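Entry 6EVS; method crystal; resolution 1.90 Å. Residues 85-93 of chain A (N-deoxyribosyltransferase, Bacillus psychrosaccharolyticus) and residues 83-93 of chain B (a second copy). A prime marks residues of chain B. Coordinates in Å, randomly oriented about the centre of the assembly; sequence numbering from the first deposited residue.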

# COMPACT_ATOMS: atom_id res chain seq x y z
N GLU A 85 3.94 12.08 10.99
CA GLU A 85 2.64 11.41 11.01
C GLU A 85 1.74 11.86 9.87
O GLU A 85 0.91 11.07 9.41
N LEU A 86 1.86 13.11 9.42
CA LEU A 86 1.05 13.51 8.25
C LEU A 86 1.57 12.87 6.97
O LEU A 86 0.78 12.49 6.10
N GLY A 87 2.89 12.73 6.82
CA GLY A 87 3.42 12.02 5.66
C GLY A 87 3.01 10.55 5.64
O GLY A 87 2.56 10.03 4.61
N ALA A 88 3.14 9.87 6.78
CA ALA A 88 2.64 8.50 6.86
C ALA A 88 1.15 8.44 6.53
O ALA A 88 0.71 7.59 5.74
N SER A 89 0.36 9.33 7.13
CA SER A 89 -1.09 9.35 6.90
C SER A 89 -1.41 9.45 5.42
O SER A 89 -2.30 8.75 4.92
N TYR A 90 -0.73 10.36 4.72
CA TYR A 90 -0.98 10.57 3.30
C TYR A 90 -0.76 9.29 2.50
O TYR A 90 -1.61 8.89 1.70
N ILE A 91 0.38 8.63 2.72
CA ILE A 91 0.61 7.36 2.01
C ILE A 91 -0.42 6.32 2.43
O ILE A 91 -0.85 5.51 1.61
N LEU A 92 -0.83 6.31 3.70
CA LEU A 92 -1.83 5.34 4.13
C LEU A 92 -3.22 5.65 3.59
O LEU A 92 -4.16 4.89 3.85
N GLY A 93 -3.37 6.74 2.85
CA GLY A 93 -4.66 7.07 2.24
C GLY A 93 -5.66 7.66 3.21
O GLY A 93 -6.86 7.64 2.93
N ALA B 83 10.81 15.71 7.58
CA ALA B 83 10.06 14.79 8.43
C ALA B 83 8.91 14.13 7.66
O ALA B 83 8.72 12.91 7.72
N TRP B 84 8.12 14.94 6.95
CA TRP B 84 7.04 14.42 6.11
C TRP B 84 7.54 13.36 5.14
O TRP B 84 6.93 12.29 4.99
N GLU B 85 8.64 13.64 4.43
CA GLU B 85 9.15 12.69 3.46
C GLU B 85 9.67 11.43 4.13
O GLU B 85 9.59 10.35 3.52
N LEU B 86 10.20 11.52 5.37
CA LEU B 86 10.63 10.30 6.06
C LEU B 86 9.43 9.43 6.44
O LEU B 86 9.48 8.20 6.33
N GLY B 87 8.37 10.06 6.96
CA GLY B 87 7.15 9.33 7.24
C GLY B 87 6.54 8.68 6.00
O GLY B 87 6.17 7.51 6.01
N ALA B 88 6.42 9.45 4.91
CA ALA B 88 5.97 8.85 3.66
C ALA B 88 6.86 7.68 3.25
O ALA B 88 6.37 6.62 2.83
N SER B 89 8.18 7.84 3.35
CA SER B 89 9.09 6.80 2.88
C SER B 89 8.91 5.53 3.69
O SER B 89 8.93 4.42 3.15
N TYR B 90 8.70 5.67 5.00
CA TYR B 90 8.49 4.51 5.86
C TYR B 90 7.27 3.71 5.42
O TYR B 90 7.35 2.49 5.27
N ILE B 91 6.14 4.39 5.18
CA ILE B 91 4.94 3.65 4.75
C ILE B 91 5.11 3.08 3.36
O ILE B 91 4.60 1.98 3.05
N LEU B 92 5.83 3.79 2.48
CA LEU B 92 6.09 3.25 1.15
C LEU B 92 7.02 2.04 1.18
O LEU B 92 7.21 1.41 0.14
N GLY B 93 7.60 1.71 2.32
CA GLY B 93 8.47 0.56 2.40
C GLY B 93 9.92 0.81 2.05
O GLY B 93 10.67 -0.16 1.87

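Two helices from two copies of the protein cross at 39°, with their axes 6.5 Å apart at closest approach. So short a distance leaves little room for side chains at the crossing, and glycine and alanine occupy it. Gly87 C lies 4.0 Å from Gly87′ C, and Ala88 N lies 3.8 Å from Ala88′ N. A CB on Gly87 would point toward the other helix and clash with Trp84′ O, at 2.1 Å. The bare Gly87 CA instead makes a CA-H...O contact with Trp84′ O at 3.6 Å.

Trp84′ folds over this glycine. Its CA-to-CB bond points sideways, but chi1 t (-169°) and chi2 near 99° bring the indole closer to chain A. Gly87 CA sits 3.4 Å from the centroid of the five-membered ring, over the face, in a CH-pi contact. Gly87 N is 3.4 Å from Trp84′ CD1. The ring also meets Tyr90, which points toward chain B with chi1 t and chi2 72°. Tyr90 CD2 is 3.7 Å from Trp84′ CZ2, and the two rings are set obliquely, with planes at 43°. Leu86, in the m,t rotamer, adds a looser contact: its CB is 4.2 Å from Trp84′ CD1.

Beyond the crossing, the isoleucines fill the gap. Ile91 and Ile91′ both point inward and both are m,m. Their CG2 atoms meet, Ile91 CG2 to Ile91′ CG2, at 3.5 Å. Each CG1 reaches the opposing alanine: Ile91 CG1 is 3.6 Å from Ala88′ CB, and Ile91′ CG1 is 3.5 Å from Ala88 CB. The alanine methyls pack directly against the isoleucines.

Leu92 and Leu92′ start sideways, but their m,t rotamers bring the ends nearer. Leu92 CD2 touches Ile91′ CG2 at 3.7 Å, and Leu92′ CD2 touches Ile91 CG2 at the same distance. Thus each isoleucine CG2 contacts both the facing isoleucine and a leucine.

No direct hydrogen bond joins the stretches. One water bridges them: it accepts from Trp84′ NE1 at 2.8 Å and donates a weak bond to Leu86 O at 3.1 Å. This gives the indole NH a polar partner beside an otherwise apolar contact.

Ser89 and Ser89′ point away and are both m. This rotamer turns each hydroxyl back along its own helix: Ser89 OG donates to Glu85 O at 2.7 Å, and Ser89′ OG to Glu85′ O at 2.6 Å. Glu85 and Glu85′ also point away, and their carboxylates find partners elsewhere in the structure.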

# COMPACT_ATOMS: atom_id res chain seq x y z
CB GLU A 85 1.95 11.65 12.36
CG GLU A 85 2.75 11.02 13.50
CD GLU A 85 2.21 11.40 14.87
OE1 GLU A 85 1.59 12.48 15.03
OE2 GLU A 85 2.44 10.60 15.80
CB LEU A 86 1.01 15.04 8.10
CG LEU A 86 0.44 15.80 9.30
CD1 LEU A 86 0.76 17.29 9.16
CD2 LEU A 86 -1.07 15.58 9.40
CB ALA A 88 2.91 7.92 8.25
CB SER A 89 -1.74 10.52 7.65
OG SER A 89 -1.65 10.29 9.06
CB TYR A 90 -0.08 11.69 2.78
CG TYR A 90 -0.31 12.00 1.32
CD1 TYR A 90 -1.46 12.65 0.90
CD2 TYR A 90 0.63 11.64 0.35
CE1 TYR A 90 -1.68 12.95 -0.44
CE2 TYR A 90 0.41 11.92 -0.99
CZ TYR A 90 -0.73 12.59 -1.37
OH TYR A 90 -0.93 12.85 -2.70
CB ILE A 91 2.05 6.85 2.22
CG1 ILE A 91 3.08 7.92 1.81
CG2 ILE A 91 2.26 5.51 1.42
CD1 ILE A 91 2.88 8.45 0.37
CB LEU A 92 -1.88 5.28 5.66
CG LEU A 92 -0.71 4.61 6.40
CD1 LEU A 92 -0.77 4.94 7.89
CD2 LEU A 92 -0.77 3.08 6.16
CB ALA B 83 9.55 15.53 9.67
CB TRP B 84 6.40 15.60 5.34
CG TRP B 84 5.09 15.24 4.62
CD1 TRP B 84 3.82 15.48 5.07
CD2 TRP B 84 4.95 14.62 3.35
NE1 TRP B 84 2.90 15.03 4.15
CE2 TRP B 84 3.57 14.49 3.09
CE3 TRP B 84 5.86 14.15 2.40
CZ2 TRP B 84 3.07 13.90 1.92
CZ3 TRP B 84 5.36 13.54 1.24
CH2 TRP B 84 3.98 13.44 1.01
CB GLU B 85 10.22 13.31 2.56
CG GLU B 85 9.85 14.68 2.01
CD GLU B 85 10.96 15.31 1.17
OE1 GLU B 85 10.68 15.75 0.04
OE2 GLU B 85 12.11 15.33 1.62
CB LEU B 86 11.46 10.65 7.31
CG LEU B 86 12.74 11.46 7.13
CD1 LEU B 86 13.47 11.63 8.48
CD2 LEU B 86 13.66 10.78 6.13
CB ALA B 88 5.94 9.90 2.55
CB SER B 89 10.54 7.27 2.96
OG SER B 89 10.73 8.42 2.17
CB TYR B 90 8.33 4.96 7.32
CG TYR B 90 8.11 3.80 8.27
CD1 TYR B 90 9.12 2.87 8.48
CD2 TYR B 90 6.92 3.64 8.96
CE1 TYR B 90 8.95 1.82 9.38
CE2 TYR B 90 6.74 2.58 9.86
CZ TYR B 90 7.76 1.68 10.05
OH TYR B 90 7.59 0.61 10.92
CB ILE B 91 3.69 4.53 4.84
CG1 ILE B 91 3.54 5.09 6.25
CG2 ILE B 91 2.44 3.71 4.47
CD1 ILE B 91 3.40 3.95 7.34
CB LEU B 92 6.70 4.32 0.24
CG LEU B 92 5.77 5.46 -0.19
CD1 LEU B 92 6.60 6.59 -0.76
CD2 LEU B 92 4.78 4.92 -1.24
O HOH W 1 0.11 15.13 4.66